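Local coordinates for protein KLLA0E08119p (PDB 3VA7) that probably carboxylates biotin with ATP and hydrogencarbonate and passes the carboxyl group to urea, as the urea carboxylase part of a longer urea-degrading enzyme, at residues A[264-272]-A[359-369]. Residues are numbered along the deposited sequence; the frame is centred on the assembly and turned at random.
Sequences QKVIEETPA and VSGASIEARLY. With GOL (glycerol), chain E.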
# COMPACT_ATOMS: atom_id res chain seq x y z
N GLN A 264 15.94 -20.95 -20.40
CA GLN A 264 16.22 -19.62 -19.90
C GLN A 264 17.05 -19.73 -18.62
O GLN A 264 16.63 -20.35 -17.63
CB GLN A 264 14.92 -18.87 -19.70
CG GLN A 264 14.03 -18.83 -20.94
CD GLN A 264 12.61 -18.42 -20.62
OE1 GLN A 264 12.37 -17.29 -20.21
NE2 GLN A 264 11.66 -19.35 -20.78
N LYS A 265 18.26 -19.16 -18.64
CA LYS A 265 19.20 -19.40 -17.55
C LYS A 265 18.67 -18.83 -16.24
O LYS A 265 17.99 -17.80 -16.27
CB LYS A 265 20.57 -18.87 -17.93
CG LYS A 265 20.99 -19.41 -19.29
CD LYS A 265 22.49 -19.25 -19.52
CE LYS A 265 22.77 -18.02 -20.32
NZ LYS A 265 23.94 -18.22 -21.21
N VAL A 266 18.90 -19.53 -15.11
CA VAL A 266 18.48 -19.02 -13.79
C VAL A 266 19.61 -19.01 -12.79
O VAL A 266 19.71 -18.06 -12.00
CB VAL A 266 17.18 -19.67 -13.15
CG1 VAL A 266 16.30 -20.35 -14.17
CG2 VAL A 266 17.51 -20.65 -12.10
N ILE A 267 20.47 -20.03 -12.83
CA ILE A 267 21.69 -20.04 -12.01
C ILE A 267 22.93 -20.40 -12.80
O ILE A 267 22.95 -21.37 -13.58
CB ILE A 267 21.57 -20.97 -10.75
CG1 ILE A 267 20.79 -20.28 -9.64
CG2 ILE A 267 22.92 -21.42 -10.18
CD1 ILE A 267 19.47 -20.93 -9.38
N GLU A 268 24.00 -19.62 -12.58
CA GLU A 268 25.29 -19.89 -13.22
C GLU A 268 26.40 -19.94 -12.19
O GLU A 268 26.28 -19.38 -11.12
CB GLU A 268 25.58 -18.86 -14.30
CG GLU A 268 24.37 -18.48 -15.16
CD GLU A 268 23.60 -17.24 -14.65
OE1 GLU A 268 23.96 -16.64 -13.61
OE2 GLU A 268 22.61 -16.85 -15.31
N GLU A 269 27.49 -20.61 -12.55
CA GLU A 269 28.64 -20.79 -11.67
C GLU A 269 30.01 -20.91 -12.40
O GLU A 269 30.10 -21.27 -13.58
CB GLU A 269 28.45 -22.03 -10.79
CG GLU A 269 28.61 -23.37 -11.53
CD GLU A 269 28.49 -24.56 -10.57
OE1 GLU A 269 27.62 -25.49 -10.81
OE2 GLU A 269 29.28 -24.53 -9.58
N THR A 270 31.07 -20.65 -11.64
CA THR A 270 32.42 -20.72 -12.11
C THR A 270 33.29 -21.07 -10.89
O THR A 270 32.98 -20.65 -9.75
CB THR A 270 32.86 -19.38 -12.81
OG1 THR A 270 33.96 -19.62 -13.68
CG2 THR A 270 33.28 -18.29 -11.83
N PRO A 271 34.33 -21.90 -11.10
CA PRO A 271 34.65 -22.68 -12.32
C PRO A 271 33.59 -23.68 -12.60
O PRO A 271 32.80 -23.97 -11.74
CB PRO A 271 35.94 -23.43 -11.95
CG PRO A 271 36.59 -22.61 -10.85
CD PRO A 271 35.41 -21.95 -10.10
N ALA A 272 33.55 -24.22 -13.81
CA ALA A 272 32.66 -25.33 -14.06
C ALA A 272 33.00 -26.50 -13.10
O ALA A 272 34.16 -26.84 -12.88
CB ALA A 272 32.78 -25.76 -15.48
N VAL A 359 42.53 -17.17 -11.32
CA VAL A 359 41.21 -17.50 -10.84
C VAL A 359 41.33 -17.95 -9.41
O VAL A 359 42.20 -18.75 -9.06
CB VAL A 359 40.53 -18.54 -11.71
CG1 VAL A 359 41.54 -19.39 -12.32
CG2 VAL A 359 39.57 -19.36 -10.90
N SER A 360 40.43 -17.44 -8.59
CA SER A 360 40.61 -17.41 -7.17
C SER A 360 39.26 -17.65 -6.55
O SER A 360 38.37 -16.81 -6.59
CB SER A 360 41.14 -16.03 -6.82
OG SER A 360 41.59 -15.99 -5.50
N GLY A 361 39.11 -18.86 -6.01
CA GLY A 361 37.86 -19.30 -5.39
C GLY A 361 36.81 -19.74 -6.38
O GLY A 361 37.13 -20.14 -7.50
N ALA A 362 35.54 -19.66 -5.97
CA ALA A 362 34.43 -20.03 -6.84
C ALA A 362 33.31 -19.04 -6.61
O ALA A 362 33.21 -18.44 -5.54
CB ALA A 362 33.94 -21.47 -6.57
N SER A 363 32.46 -18.86 -7.62
CA SER A 363 31.48 -17.81 -7.55
C SER A 363 30.24 -18.23 -8.26
O SER A 363 30.31 -18.92 -9.26
CB SER A 363 32.03 -16.50 -8.13
OG SER A 363 31.02 -15.55 -8.30
N ILE A 364 29.10 -17.84 -7.69
CA ILE A 364 27.81 -18.19 -8.24
C ILE A 364 26.76 -17.06 -8.22
O ILE A 364 26.81 -16.16 -7.38
CB ILE A 364 27.26 -19.60 -7.78
CG1 ILE A 364 25.78 -19.52 -7.58
CG2 ILE A 364 28.07 -20.37 -6.60
CD1 ILE A 364 25.07 -20.18 -8.70
N GLU A 365 25.87 -17.11 -9.19
CA GLU A 365 24.93 -16.04 -9.48
C GLU A 365 23.53 -16.64 -9.57
O GLU A 365 23.36 -17.69 -10.18
CB GLU A 365 25.25 -15.35 -10.82
CG GLU A 365 24.17 -14.39 -11.25
CD GLU A 365 24.49 -13.62 -12.51
OE1 GLU A 365 24.92 -12.45 -12.39
OE2 GLU A 365 24.29 -14.15 -13.62
N ALA A 366 22.55 -15.98 -8.96
CA ALA A 366 21.15 -16.37 -9.10
C ALA A 366 20.40 -15.17 -9.67
O ALA A 366 20.67 -14.00 -9.32
CB ALA A 366 20.55 -16.79 -7.73
N ARG A 367 19.45 -15.44 -10.56
CA ARG A 367 18.75 -14.35 -11.20
C ARG A 367 17.37 -14.14 -10.59
O ARG A 367 16.46 -14.95 -10.81
CB ARG A 367 18.60 -14.67 -12.67
CG ARG A 367 19.86 -15.04 -13.43
CD ARG A 367 19.61 -14.73 -14.92
NE ARG A 367 20.72 -15.06 -15.80
CZ ARG A 367 20.64 -14.98 -17.13
NH1 ARG A 367 19.53 -14.58 -17.71
NH2 ARG A 367 21.68 -15.31 -17.87
N LEU A 368 17.21 -13.06 -9.83
CA LEU A 368 15.91 -12.70 -9.28
C LEU A 368 15.04 -12.04 -10.32
O LEU A 368 15.35 -10.94 -10.78
CB LEU A 368 16.05 -11.76 -8.07
CG LEU A 368 14.80 -11.51 -7.18
CD1 LEU A 368 14.53 -12.67 -6.21
CD2 LEU A 368 14.94 -10.18 -6.39
N TYR A 369 13.94 -12.72 -10.66
CA TYR A 369 12.93 -12.25 -11.62
C TYR A 369 11.59 -11.89 -10.94
O TYR A 369 11.15 -12.59 -10.00
CB TYR A 369 12.64 -13.34 -12.66
CG TYR A 369 13.73 -13.53 -13.71
CD1 TYR A 369 13.81 -12.67 -14.80
CD2 TYR A 369 14.63 -14.59 -13.63
CE1 TYR A 369 14.78 -12.82 -15.78
CE2 TYR A 369 15.61 -14.76 -14.60
CZ TYR A 369 15.68 -13.86 -15.69
OH TYR A 369 16.63 -13.93 -16.69
C1 GOL E . 22.04 -15.76 -23.04
O1 GOL E . 22.58 -16.95 -23.59
C2 GOL E . 23.05 -14.87 -22.26
O2 GOL E . 23.21 -15.24 -20.91
C3 GOL E . 22.53 -13.43 -22.20
O3 GOL E . 23.59 -12.58 -21.83
O HOH W 1 16.30 -16.19 -18.16
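Glu268 OE2 is gripped by two nitrogens of Arg367: NE closes a salt bridge at 2.6 Å, nearly along the C-O axis, and NH2 adds a weak bond at 3.1 Å. Both nitrogens share this one oxygen rather than forming a two-oxygen bidentate pair, and the carboxylate and guanidinium planes are turned 43° apart. Arg367 runs extended from CG to NE (chi3 -179°), which carries its head past Glu268 until NH1 meets Tyr369 OH in the guanidinium plane. Lys265 CB lies over one guanidinium face, 3.7 Å from Arg367 NH2. Glu325 pairs with both Arg367 and Lys265, which probably offsets their neighbouring positive charges. The other carboxylate oxygen, Glu268 OE1, sits 2.5 Å from Glu365 OE2. A leucine in place of Arg367 would probably leave the Glu268 carboxylate without its counter-charge and less firmly held. Beneath these side chains the backbones pair regularly, with Ser363 N to Thr270 O at 2.8 Å and Arg367 N to Val266 O at 3.0 Å. Strands 264-270 and 362-369 are antiparallel neighbours in the sheet joining the ATP-grasp and C-terminal parts of the biotin carboxylase domain, and the glycerol held by Lys265 and Glu325 lies where bicarbonate probably binds, as in related biotin carboxylases.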